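Long-range contact in MerB2 (Bacillus megaterium, PDB 5C17), which probably acts as an alkylmercury lyase, splitting the carbon–mercury bond of organomercurials, and is captured here with mercury(II) bound: residues E21-I29 with L44-V55. Numbering follows the deposited sequence.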
loop_
_atom_site.group_PDB
_atom_site.type_symbol
_atom_site.label_atom_id
_atom_site.label_comp_id
_atom_site.label_asym_id
_atom_site.label_seq_id
_atom_site.Cartn_x
_atom_site.Cartn_y
_atom_site.Cartn_z
ATOM N N GLU A 21 20.567 -4.092 -1.848
ATOM C CA GLU A 21 19.880 -4.592 -3.050
ATOM C C GLU A 21 18.358 -4.566 -2.891
ATOM O O GLU A 21 17.623 -5.094 -3.724
ATOM C CB GLU A 21 20.344 -6.002 -3.411
ATOM C CG GLU A 21 21.840 -6.117 -3.769
ATOM C CD GLU A 21 22.273 -5.408 -5.079
ATOM O OE1 GLU A 21 21.457 -4.777 -5.787
ATOM O OE2 GLU A 21 23.479 -5.485 -5.404
ATOM N N SER A 22 17.873 -3.884 -1.860
ATOM C CA SER A 22 16.436 -3.857 -1.626
ATOM C C SER A 22 15.655 -3.184 -2.749
ATOM O O SER A 22 14.580 -3.660 -3.126
ATOM C CB SER A 22 16.114 -3.174 -0.309
ATOM O OG SER A 22 16.553 -3.956 0.788
ATOM N N VAL A 23 16.142 -2.059 -3.265
ATOM C CA VAL A 23 15.365 -1.333 -4.268
ATOM C C VAL A 23 15.281 -2.093 -5.599
ATOM O O VAL A 23 14.195 -2.236 -6.151
ATOM C CB VAL A 23 15.816 0.141 -4.440
ATOM C CG1 VAL A 23 15.100 0.788 -5.622
ATOM C CG2 VAL A 23 15.500 0.910 -3.179
ATOM N N PRO A 24 16.409 -2.621 -6.121
ATOM C CA PRO A 24 16.269 -3.432 -7.341
ATOM C C PRO A 24 15.270 -4.592 -7.191
ATOM O O PRO A 24 14.455 -4.853 -8.088
ATOM C CB PRO A 24 17.702 -3.945 -7.583
ATOM C CG PRO A 24 18.566 -2.859 -7.000
ATOM C CD PRO A 24 17.817 -2.397 -5.763
ATOM N N ILE A 25 15.310 -5.265 -6.049
ATOM C CA ILE A 25 14.422 -6.391 -5.792
ATOM C C ILE A 25 12.962 -5.943 -5.620
ATOM O O ILE A 25 12.061 -6.508 -6.234
ATOM C CB ILE A 25 14.952 -7.241 -4.611
ATOM C CG1 ILE A 25 16.199 -8.008 -5.061
ATOM C CG2 ILE A 25 13.875 -8.199 -4.087
ATOM C CD1 ILE A 25 17.016 -8.591 -3.940
ATOM N N LEU A 26 12.745 -4.895 -4.831
ATOM C CA LEU A 26 11.401 -4.361 -4.635
ATOM C C LEU A 26 10.802 -3.877 -5.942
ATOM O O LEU A 26 9.632 -4.135 -6.213
ATOM C CB LEU A 26 11.376 -3.232 -3.608
ATOM C CG LEU A 26 11.397 -3.692 -2.155
ATOM C CD1 LEU A 26 11.701 -2.519 -1.245
ATOM C CD2 LEU A 26 10.074 -4.360 -1.745
ATOM N N ARG A 27 11.582 -3.167 -6.767
ATOM C CA ARG A 27 11.058 -2.726 -8.063
ATOM C C ARG A 27 10.603 -3.915 -8.888
ATOM O O ARG A 27 9.521 -3.927 -9.482
ATOM C CB ARG A 27 12.115 -1.965 -8.857
ATOM C CG ARG A 27 12.440 -0.581 -8.307
ATOM C CD ARG A 27 13.553 0.099 -9.133
ATOM N NE ARG A 27 13.138 0.291 -10.513
ATOM C CZ ARG A 27 12.399 1.299 -10.936
ATOM N NH1 ARG A 27 12.017 2.262 -10.104
ATOM N NH2 ARG A 27 12.019 1.330 -12.194
ATOM N N THR A 28 11.457 -4.929 -8.947
ATOM C CA THR A 28 11.182 -6.082 -9.771
ATOM C C THR A 28 9.892 -6.763 -9.306
ATOM O O THR A 28 9.027 -7.141 -10.117
ATOM C CB THR A 28 12.388 -7.046 -9.776
ATOM O OG1 THR A 28 13.554 -6.332 -10.227
ATOM C CG2 THR A 28 12.136 -8.203 -10.698
ATOM N N ILE A 29 9.730 -6.898 -7.996
ATOM C CA ILE A 29 8.527 -7.533 -7.460
ATOM C C ILE A 29 7.290 -6.664 -7.747
ATOM O O ILE A 29 6.279 -7.121 -8.287
ATOM C CB ILE A 29 8.638 -7.766 -5.945
ATOM C CG1 ILE A 29 9.767 -8.756 -5.630
ATOM C CG2 ILE A 29 7.316 -8.297 -5.398
ATOM C CD1 ILE A 29 10.136 -8.844 -4.132
ATOM N N LEU A 44 13.390 -13.656 -9.696
ATOM C CA LEU A 44 14.182 -12.535 -9.187
ATOM C C LEU A 44 15.660 -12.721 -9.486
ATOM O O LEU A 44 16.336 -11.792 -9.913
ATOM C CB LEU A 44 13.975 -12.375 -7.690
ATOM C CG LEU A 44 12.628 -11.780 -7.314
ATOM C CD1 LEU A 44 12.467 -11.850 -5.805
ATOM C CD2 LEU A 44 12.509 -10.350 -7.797
ATOM N N ILE A 45 16.164 -13.924 -9.259
ATOM C CA ILE A 45 17.545 -14.215 -9.526
ATOM C C ILE A 45 17.849 -13.997 -11.009
ATOM O O ILE A 45 18.802 -13.301 -11.368
ATOM C CB ILE A 45 17.839 -15.666 -9.124
ATOM C CG1 ILE A 45 17.846 -15.789 -7.603
ATOM C CG2 ILE A 45 19.162 -16.158 -9.736
ATOM C CD1 ILE A 45 17.706 -17.224 -7.140
ATOM N N ASN A 46 17.022 -14.579 -11.868
ATOM C CA ASN A 46 17.274 -14.522 -13.299
ATOM C C ASN A 46 17.192 -13.069 -13.818
ATOM O O ASN A 46 18.014 -12.638 -14.644
ATOM C CB ASN A 46 16.314 -15.454 -14.073
ATOM C CG ASN A 46 16.546 -16.980 -13.775
ATOM O OD1 ASN A 46 17.661 -17.403 -13.464
ATOM N ND2 ASN A 46 15.482 -17.800 -13.912
ATOM N N GLN A 47 16.229 -12.309 -13.323
ATOM C CA GLN A 47 15.990 -10.964 -13.844
ATOM C C GLN A 47 16.966 -9.925 -13.285
ATOM O O GLN A 47 17.489 -9.097 -14.039
ATOM C CB GLN A 47 14.544 -10.547 -13.570
ATOM C CG GLN A 47 14.183 -9.192 -14.095
ATOM C CD GLN A 47 12.690 -8.920 -14.111
ATOM O OE1 GLN A 47 11.854 -9.795 -13.801
ATOM N NE2 GLN A 47 12.343 -7.686 -14.479
ATOM N N THR A 48 17.199 -9.953 -11.976
ATOM C CA THR A 48 18.036 -8.930 -11.354
ATOM C C THR A 48 19.526 -9.199 -11.544
ATOM O O THR A 48 20.331 -8.270 -11.446
ATOM C CB THR A 48 17.812 -8.771 -9.847
ATOM O OG1 THR A 48 18.255 -9.939 -9.162
ATOM C CG2 THR A 48 16.364 -8.472 -9.526
ATOM N N GLY A 49 19.901 -10.460 -11.731
ATOM C CA GLY A 49 21.305 -10.806 -11.802
ATOM C C GLY A 49 22.025 -10.795 -10.462
ATOM O O GLY A 49 23.245 -10.923 -10.414
ATOM N N ILE A 50 21.277 -10.631 -9.372
ATOM C CA ILE A 50 21.851 -10.586 -8.033
ATOM C C ILE A 50 22.176 -12.012 -7.568
ATOM O O ILE A 50 21.471 -12.944 -7.899
ATOM C CB ILE A 50 20.863 -9.859 -7.083
ATOM C CG1 ILE A 50 20.684 -8.407 -7.548
ATOM C CG2 ILE A 50 21.352 -9.876 -5.641
ATOM C CD1 ILE A 50 19.578 -7.661 -6.880
ATOM N N ASN A 51 23.256 -12.151 -6.808
ATOM C CA ASN A 51 23.665 -13.431 -6.245
ATOM C C ASN A 51 22.492 -14.094 -5.541
ATOM O O ASN A 51 21.678 -13.423 -4.908
ATOM C CB ASN A 51 24.825 -13.242 -5.266
ATOM C CG ASN A 51 24.916 -14.361 -4.247
ATOM O OD1 ASN A 51 24.407 -14.245 -3.133
ATOM N ND2 ASN A 51 25.567 -15.455 -4.627
ATOM N N THR A 52 22.408 -15.415 -5.645
ATOM C CA THR A 52 21.246 -16.128 -5.119
ATOM C C THR A 52 21.151 -16.029 -3.595
ATOM O O THR A 52 20.049 -15.962 -3.061
ATOM C CB THR A 52 21.195 -17.610 -5.599
ATOM O OG1 THR A 52 22.226 -18.360 -4.971
ATOM C CG2 THR A 52 21.362 -17.679 -7.099
ATOM N N LYS A 53 22.280 -15.978 -2.895
ATOM C CA LYS A 53 22.243 -15.853 -1.439
ATOM C C LYS A 53 21.739 -14.476 -1.017
ATOM O O LYS A 53 21.027 -14.343 -0.024
ATOM C CB LYS A 53 23.610 -16.149 -0.819
ATOM C CG LYS A 53 23.994 -17.627 -0.930
ATOM C CD LYS A 53 25.225 -17.961 -0.095
ATOM C CE LYS A 53 25.453 -19.469 -0.007
ATOM N NZ LYS A 53 24.233 -20.232 0.439
ATOM N N THR A 54 22.092 -13.448 -1.781
ATOM C CA THR A 54 21.628 -12.089 -1.478
ATOM C C THR A 54 20.145 -11.961 -1.777
ATOM O O THR A 54 19.405 -11.372 -0.993
ATOM C CB THR A 54 22.436 -11.033 -2.243
ATOM O OG1 THR A 54 23.805 -11.129 -1.850
ATOM C CG2 THR A 54 21.937 -9.615 -1.962
ATOM N N VAL A 55 19.676 -12.528 -2.882
ATOM C CA VAL A 55 18.245 -12.507 -3.143
ATOM C C VAL A 55 17.497 -13.158 -1.982
ATOM O O VAL A 55 16.509 -12.633 -1.494
ATOM C CB VAL A 55 17.899 -13.210 -4.456
ATOM C CG1 VAL A 55 16.381 -13.416 -4.592
ATOM C CG2 VAL A 55 18.446 -12.404 -5.631
#
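Thr28 and Thr48 meet methyl against hydroxyl, with Thr48 CG2 3.6 Å from Thr28 OG1, while each hydroxyl donates to a carbonyl of its own helix. Thr28 OG1 donates to Pro24 O at 2.8 Å, and this carbonyl also receives Thr28 N on the opposite face of its plane. The same pattern recurs at Leu44 O, which takes Thr48 N on one face and Thr48 OG1 on the other, the hydroxyl at 2.8 Å. With OG1 between backbone N and carbonyl carbon (chi1 67°), Thr48 has its CG2 turned toward Thr28. Thr48 OG1 then accepts Ile50 N at 3.1 Å with a fairly straight N-H (162°), forming an ST turn across Gly49, whose positive phi ends the helix. No hydrogen bond crosses between 21-29 and 44-55, so the contact rests on shape. Thr28 CG2 lies 3.5 Å from Gln47 OE1, equally near CD and a little farther from NE2, so the methyl lies against the carbonyl end of the amide. On its other flank the same methyl meets Leu44 CD2 at 3.6 Å, and that leucine branch also touches Ile29 CG1. Ile50, reached through the turn, places its CD1 3.9 Å from Ile25 CG1. Antiparallel to it, the bent chain of Glu21 slides past, bringing OE1 within 3.6 Å of Ile50 CD1, while its CG meets the Thr54 methyl. The segments 22-29 and 44-48 cross at 110°, within a bundle of helices 22-34, 41-48 and 52-64 consistent with the winged helix-turn-helix-like N-terminal part of MerB proteins: Ile25 packs on Val58 and Leu44 on Val59 of helix 52-64, and Ile29 reaches strands 68-70 and 76-79.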